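Local coordinates for excinuclease ABC, subunit A. (Deinococcus radiodurans, PDB 2VF7), which probably couples ATP binding and hydrolysis to DNA binding and damage recognition as a zinc-containing, ABC-type UvrA protein of nucleotide excision repair, at residues E759-L764 / A788-M793. The protein carries 1 engineered substitution. Residues are numbered along the deposited sequence; the frame is centred on the assembly and turned at random.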
loop_
_atom_site.group_PDB
_atom_site.type_symbol
_atom_site.label_atom_id
_atom_site.label_comp_id
_atom_site.label_asym_id
_atom_site.label_seq_id
_atom_site.Cartn_x
_atom_site.Cartn_y
_atom_site.Cartn_z
ATOM N N GLU A 759 -17.000 -0.619 -32.696
ATOM C CA GLU A 759 -15.963 -1.524 -33.226
ATOM C C GLU A 759 -16.116 -3.016 -32.869
ATOM O O GLU A 759 -15.427 -3.506 -31.999
ATOM C CB GLU A 759 -14.582 -1.014 -32.823
ATOM C CG GLU A 759 -13.571 -1.013 -33.969
ATOM C CD GLU A 759 -13.191 -2.409 -34.432
ATOM O OE1 GLU A 759 -13.123 -3.333 -33.576
ATOM O OE2 GLU A 759 -12.960 -2.583 -35.647
ATOM N N PRO A 760 -17.002 -3.753 -33.568
ATOM C CA PRO A 760 -17.400 -5.101 -33.096
ATOM C C PRO A 760 -16.285 -6.163 -33.054
ATOM O O PRO A 760 -16.490 -7.266 -32.522
ATOM C CB PRO A 760 -18.503 -5.516 -34.093
ATOM C CG PRO A 760 -18.898 -4.255 -34.800
ATOM C CD PRO A 760 -17.676 -3.395 -34.828
ATOM N N THR A 761 -15.123 -5.827 -33.601
ATOM C CA THR A 761 -14.002 -6.758 -33.666
ATOM C C THR A 761 -12.924 -6.402 -32.639
ATOM O O THR A 761 -11.739 -6.702 -32.835
ATOM C CB THR A 761 -13.396 -6.834 -35.110
ATOM O OG1 THR A 761 -12.773 -5.583 -35.470
ATOM C CG2 THR A 761 -14.468 -7.212 -36.141
ATOM N N THR A 762 -13.336 -5.756 -31.547
ATOM C CA THR A 762 -12.406 -5.428 -30.464
ATOM C C THR A 762 -11.823 -6.727 -29.896
ATOM O O THR A 762 -12.568 -7.668 -29.584
ATOM C CB THR A 762 -13.066 -4.559 -29.348
ATOM O OG1 THR A 762 -14.308 -5.143 -28.920
ATOM C CG2 THR A 762 -13.342 -3.138 -29.859
ATOM N N GLY A 763 -10.495 -6.794 -29.819
ATOM C CA GLY A 763 -9.808 -7.976 -29.308
ATOM C C GLY A 763 -9.888 -9.183 -30.213
ATOM O O GLY A 763 -9.717 -10.309 -29.765
ATOM N N LEU A 764 -10.146 -8.957 -31.498
ATOM C CA LEU A 764 -10.248 -10.044 -32.459
ATOM C C LEU A 764 -9.069 -10.100 -33.417
ATOM O O LEU A 764 -8.597 -9.074 -33.920
ATOM C CB LEU A 764 -11.576 -9.975 -33.232
ATOM C CG LEU A 764 -12.736 -10.913 -32.843
ATOM C CD1 LEU A 764 -13.094 -10.795 -31.391
ATOM C CD2 LEU A 764 -13.967 -10.659 -33.699
ATOM N N ALA A 788 -22.246 0.122 -37.668
ATOM C CA ALA A 788 -21.110 -0.217 -36.845
ATOM C C ALA A 788 -20.091 0.890 -36.970
ATOM O O ALA A 788 -19.607 1.144 -38.064
ATOM C CB ALA A 788 -20.522 -1.499 -37.332
ATOM N N VAL A 789 -19.786 1.577 -35.874
ATOM C CA VAL A 789 -18.599 2.447 -35.852
ATOM C C VAL A 789 -17.329 1.590 -35.929
ATOM O O VAL A 789 -17.135 0.681 -35.136
ATOM C CB VAL A 789 -18.619 3.507 -34.703
ATOM C CG1 VAL A 789 -19.758 3.250 -33.725
ATOM C CG2 VAL A 789 -17.240 3.683 -34.018
ATOM N N GLU A 790 -16.496 1.862 -36.927
ATOM C CA GLU A 790 -15.503 0.897 -37.374
ATOM C C GLU A 790 -14.157 1.564 -37.702
ATOM O O GLU A 790 -14.120 2.659 -38.261
ATOM C CB GLU A 790 -16.072 0.142 -38.574
ATOM C CG GLU A 790 -15.273 -1.041 -39.064
ATOM C CD GLU A 790 -14.971 -2.049 -37.978
ATOM O OE1 GLU A 790 -15.917 -2.727 -37.471
ATOM O OE2 GLU A 790 -13.765 -2.149 -37.638
ATOM N N HIS A 791 -13.066 0.887 -37.340
ATOM C CA HIS A 791 -11.706 1.434 -37.426
ATOM C C HIS A 791 -10.780 0.627 -38.335
ATOM O O HIS A 791 -9.738 1.132 -38.753
ATOM C CB HIS A 791 -11.060 1.538 -36.027
ATOM C CG HIS A 791 -11.856 2.345 -35.046
ATOM N ND1 HIS A 791 -12.730 1.773 -34.143
ATOM C CD2 HIS A 791 -11.918 3.682 -34.833
ATOM C CE1 HIS A 791 -13.297 2.720 -33.417
ATOM N NE2 HIS A 791 -12.821 3.889 -33.814
ATOM N N LYS A 792 -11.138 -0.619 -38.632
ATOM C CA LYS A 792 -10.296 -1.437 -39.499
ATOM C C LYS A 792 -10.883 -1.727 -40.875
ATOM O O LYS A 792 -12.056 -2.077 -41.030
ATOM C CB LYS A 792 -9.827 -2.721 -38.800
ATOM C CG LYS A 792 -10.913 -3.577 -38.200
ATOM C CD LYS A 792 -10.313 -4.810 -37.511
ATOM C CE LYS A 792 -9.916 -4.547 -36.054
ATOM N NZ LYS A 792 -9.636 -5.830 -35.303
ATOM N N MET A 793 -10.020 -1.591 -41.869
ATOM C CA MET A 793 -10.405 -1.602 -43.258
ATOM C C MET A 793 -10.790 -2.981 -43.749
ATOM O O MET A 793 -11.462 -3.098 -44.758
ATOM C CB MET A 793 -9.286 -0.993 -44.105
ATOM C CG MET A 793 -8.953 0.468 -43.743
ATOM S SD MET A 793 -10.369 1.600 -43.728
ATOM C CE MET A 793 -10.030 2.639 -42.302
#
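E759 pushes its aliphatic stem against the ring edge of H791, E759 CG lying near the ring plane and only 2.9 Å from H791 ND1. That nitrogen is buried here and has no polar partner in the model. Beyond CG, the E759 chain bends at chi2 (-68°). E759 OE1 offers its syn lone pair to T761 OG1 at 3.0 Å and takes a weak bond from T761 N. The carboxylates of E759 and E790 meet, but their nearest oxygens are implausibly close, so the exact placement is doubtful. E790 OE1 also reaches P760 CD at 3.2 Å, while P760 CG rests on A788 CB. In ABC ATPase terms, E759, just after strand 753-758, is probably the glutamate that ends the Walker B motif, T762 to L764 probably begin the D-loop, and H791 probably corresponds to the switch histidine of the H-loop; its side chain touches K536 of the Walker A motif, an ADP-binding residue. K792, the N-cap of helix 793-796, extends across to T761: K792 CE packs 3.1 Å from T761 OG1, and K792 NZ makes a weak 3.4 Å hydrogen bond to T761 O. Farther out, V795 touches both T761 and E790.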